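Long-range contact in succinoglycan biosynthesis protein (Bacillus cereus ATCC 14579, PDB 2QGM), which is of unproven function but belongs to the erythromycin esterase family, so it is probably a hydrolase, and is named for succinoglycan biosynthesis: residues E199-E204 / A230-R235. Residues are numbered along the deposited sequence; the frame is centred on the assembly and turned at random.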
loop_
_atom_site.group_PDB
_atom_site.type_symbol
_atom_site.label_atom_id
_atom_site.label_comp_id
_atom_site.label_asym_id
_atom_site.label_seq_id
_atom_site.Cartn_x
_atom_site.Cartn_y
_atom_site.Cartn_z
ATOM N N GLU A 199 1.157 -15.596 -27.876
ATOM C CA GLU A 199 1.429 -14.331 -28.551
ATOM C C GLU A 199 0.197 -13.809 -29.277
ATOM O O GLU A 199 -0.052 -12.605 -29.317
ATOM C CB GLU A 199 2.591 -14.489 -29.529
ATOM C CG GLU A 199 3.917 -14.718 -28.824
ATOM C CD GLU A 199 5.088 -14.684 -29.773
ATOM O OE1 GLU A 199 5.219 -15.619 -30.601
ATOM O OE2 GLU A 199 5.887 -13.727 -29.683
ATOM N N GLU A 200 -0.577 -14.726 -29.848
ATOM C CA GLU A 200 -1.793 -14.353 -30.558
ATOM C C GLU A 200 -2.792 -13.741 -29.581
ATOM O O GLU A 200 -3.413 -12.720 -29.872
ATOM C CB GLU A 200 -2.418 -15.578 -31.225
ATOM C CG GLU A 200 -3.741 -15.288 -31.907
ATOM C CD GLU A 200 -3.586 -14.390 -33.118
ATOM O OE1 GLU A 200 -2.992 -14.846 -34.116
ATOM O OE2 GLU A 200 -4.036 -13.225 -33.060
ATOM N N ASN A 201 -2.947 -14.360 -28.416
ATOM C CA ASN A 201 -3.889 -13.853 -27.426
ATOM C C ASN A 201 -3.519 -12.512 -26.813
ATOM O O ASN A 201 -4.400 -11.783 -26.365
ATOM C CB ASN A 201 -4.092 -14.870 -26.303
ATOM C CG ASN A 201 -5.012 -15.999 -26.707
ATOM O OD1 ASN A 201 -4.563 -17.078 -27.096
ATOM N ND2 ASN A 201 -6.312 -15.747 -26.638
ATOM N N TYR A 202 -2.229 -12.188 -26.793
ATOM C CA TYR A 202 -1.752 -10.925 -26.211
ATOM C C TYR A 202 -1.439 -9.786 -27.180
ATOM O O TYR A 202 -1.348 -8.631 -26.754
ATOM C CB TYR A 202 -0.479 -11.145 -25.394
ATOM C CG TYR A 202 -0.638 -11.836 -24.058
ATOM C CD1 TYR A 202 -1.869 -11.891 -23.397
ATOM C CD2 TYR A 202 0.469 -12.386 -23.426
ATOM C CE1 TYR A 202 -1.979 -12.479 -22.128
ATOM C CE2 TYR A 202 0.374 -12.969 -22.172
ATOM C CZ TYR A 202 -0.847 -13.013 -21.527
ATOM O OH TYR A 202 -0.891 -13.578 -20.272
ATOM N N LYS A 203 -1.267 -10.095 -28.463
ATOM C CA LYS A 203 -0.908 -9.077 -29.452
ATOM C C LYS A 203 -1.707 -7.775 -29.437
ATOM O O LYS A 203 -1.135 -6.703 -29.265
ATOM C CB LYS A 203 -0.936 -9.668 -30.872
ATOM C CG LYS A 203 -0.401 -8.712 -31.942
ATOM C CD LYS A 203 -0.399 -9.333 -33.338
ATOM C CE LYS A 203 0.098 -8.334 -34.378
ATOM N NZ LYS A 203 0.084 -8.877 -35.770
ATOM N N GLU A 204 -3.017 -7.856 -29.636
ATOM C CA GLU A 204 -3.843 -6.652 -29.660
ATOM C C GLU A 204 -4.027 -6.058 -28.267
ATOM O O GLU A 204 -3.882 -4.855 -28.074
ATOM C CB GLU A 204 -5.204 -6.967 -30.292
ATOM C CG GLU A 204 -5.115 -7.317 -31.770
ATOM C CD GLU A 204 -4.737 -6.121 -32.626
ATOM O OE1 GLU A 204 -5.548 -5.172 -32.713
ATOM O OE2 GLU A 204 -3.634 -6.129 -33.216
ATOM N N ALA A 230 -7.113 -13.210 -22.231
ATOM C CA ALA A 230 -6.276 -13.177 -21.027
ATOM C C ALA A 230 -6.536 -14.381 -20.142
ATOM O O ALA A 230 -5.613 -14.966 -19.578
ATOM C CB ALA A 230 -6.540 -11.899 -20.243
ATOM N N GLU A 231 -7.807 -14.735 -20.004
ATOM C CA GLU A 231 -8.176 -15.879 -19.188
ATOM C C GLU A 231 -7.605 -17.150 -19.814
ATOM O O GLU A 231 -7.170 -18.056 -19.107
ATOM C CB GLU A 231 -9.702 -15.961 -19.078
ATOM C CG GLU A 231 -10.219 -17.197 -18.363
ATOM C CD GLU A 231 -11.670 -17.066 -17.947
ATOM O OE1 GLU A 231 -12.417 -16.312 -18.608
ATOM O OE2 GLU A 231 -12.064 -17.723 -16.960
ATOM N N ARG A 232 -7.597 -17.185 -21.147
ATOM C CA ARG A 232 -7.097 -18.325 -21.913
ATOM C C ARG A 232 -5.631 -18.602 -21.590
ATOM O O ARG A 232 -5.254 -19.731 -21.280
ATOM C CB ARG A 232 -7.246 -18.052 -23.412
ATOM C CG ARG A 232 -6.978 -19.263 -24.298
ATOM C CD ARG A 232 -6.866 -18.861 -25.764
ATOM N NE ARG A 232 -7.863 -17.862 -26.141
ATOM C CZ ARG A 232 -9.178 -18.050 -26.092
ATOM N NH1 ARG A 232 -9.673 -19.209 -25.685
ATOM N NH2 ARG A 232 -10.002 -17.070 -26.437
ATOM N N VAL A 233 -4.805 -17.567 -21.659
ATOM C CA VAL A 233 -3.386 -17.721 -21.366
ATOM C C VAL A 233 -3.118 -18.089 -19.907
ATOM O O VAL A 233 -2.237 -18.898 -19.626
ATOM C CB VAL A 233 -2.603 -16.442 -21.700
ATOM C CG1 VAL A 233 -1.118 -16.661 -21.437
ATOM C CG2 VAL A 233 -2.839 -16.062 -23.150
ATOM N N ALA A 234 -3.868 -17.498 -18.980
ATOM C CA ALA A 234 -3.676 -17.804 -17.563
ATOM C C ALA A 234 -3.965 -19.284 -17.342
ATOM O O ALA A 234 -3.253 -19.954 -16.599
ATOM C CB ALA A 234 -4.596 -16.944 -16.694
ATOM N N ARG A 235 -5.007 -19.791 -17.996
ATOM C CA ARG A 235 -5.372 -21.198 -17.877
ATOM C C ARG A 235 -4.217 -22.070 -18.347
ATOM O O ARG A 235 -3.830 -23.032 -17.682
ATOM C CB ARG A 235 -6.602 -21.504 -18.734
ATOM C CG ARG A 235 -7.889 -20.849 -18.261
ATOM C CD ARG A 235 -8.439 -21.540 -17.018
ATOM N NE ARG A 235 -9.718 -20.972 -16.598
ATOM C CZ ARG A 235 -10.433 -21.414 -15.569
ATOM N NH1 ARG A 235 -9.999 -22.437 -14.846
ATOM N NH2 ARG A 235 -11.587 -20.831 -15.259
HETATM O O HOH W 1 -3.432 -13.553 -19.010
#
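Ala230 O is gripped twice. Ala234 N donates the helical bond to Ala230 O at 3.1 Å. A water donates the second to Ala230 O at 2.7 Å. The same water accepts the hydroxyl proton of Tyr202, with Tyr202 OH 2.8 Å from the water oxygen. This water lies at the edge of the tyrosine ring, in its plane. The tyrosine thus reaches the backbone of helix 220-236 through one water. The Tyr202 and Val233 side chains reach toward each other, tip to tip. The two valine methyls share the work. Val233 CG2 sits over one ring face, 4.2 Å from the centroid of Tyr202, in a CH-pi contact. Val233 CG1 touches Tyr202 OH at 3.3 Å. Val233 CG2 also meets CB of Asn201 at 3.6 Å. Beyond it, the Asn201 side chain crosses that of Arg232 at about a right angle. The helices run roughly antiparallel, with segment axes 9.3 Å apart. Phe180 meets the Tyr202 ring edge-to-face, and helix 253-269 also packs on Tyr202. Apolar packing of Val233 on Tyr202 and one bridging water join helix 195-203 to helix 220-236, the water serving both a buried tyrosine's hydroxyl and a backbone carbonyl.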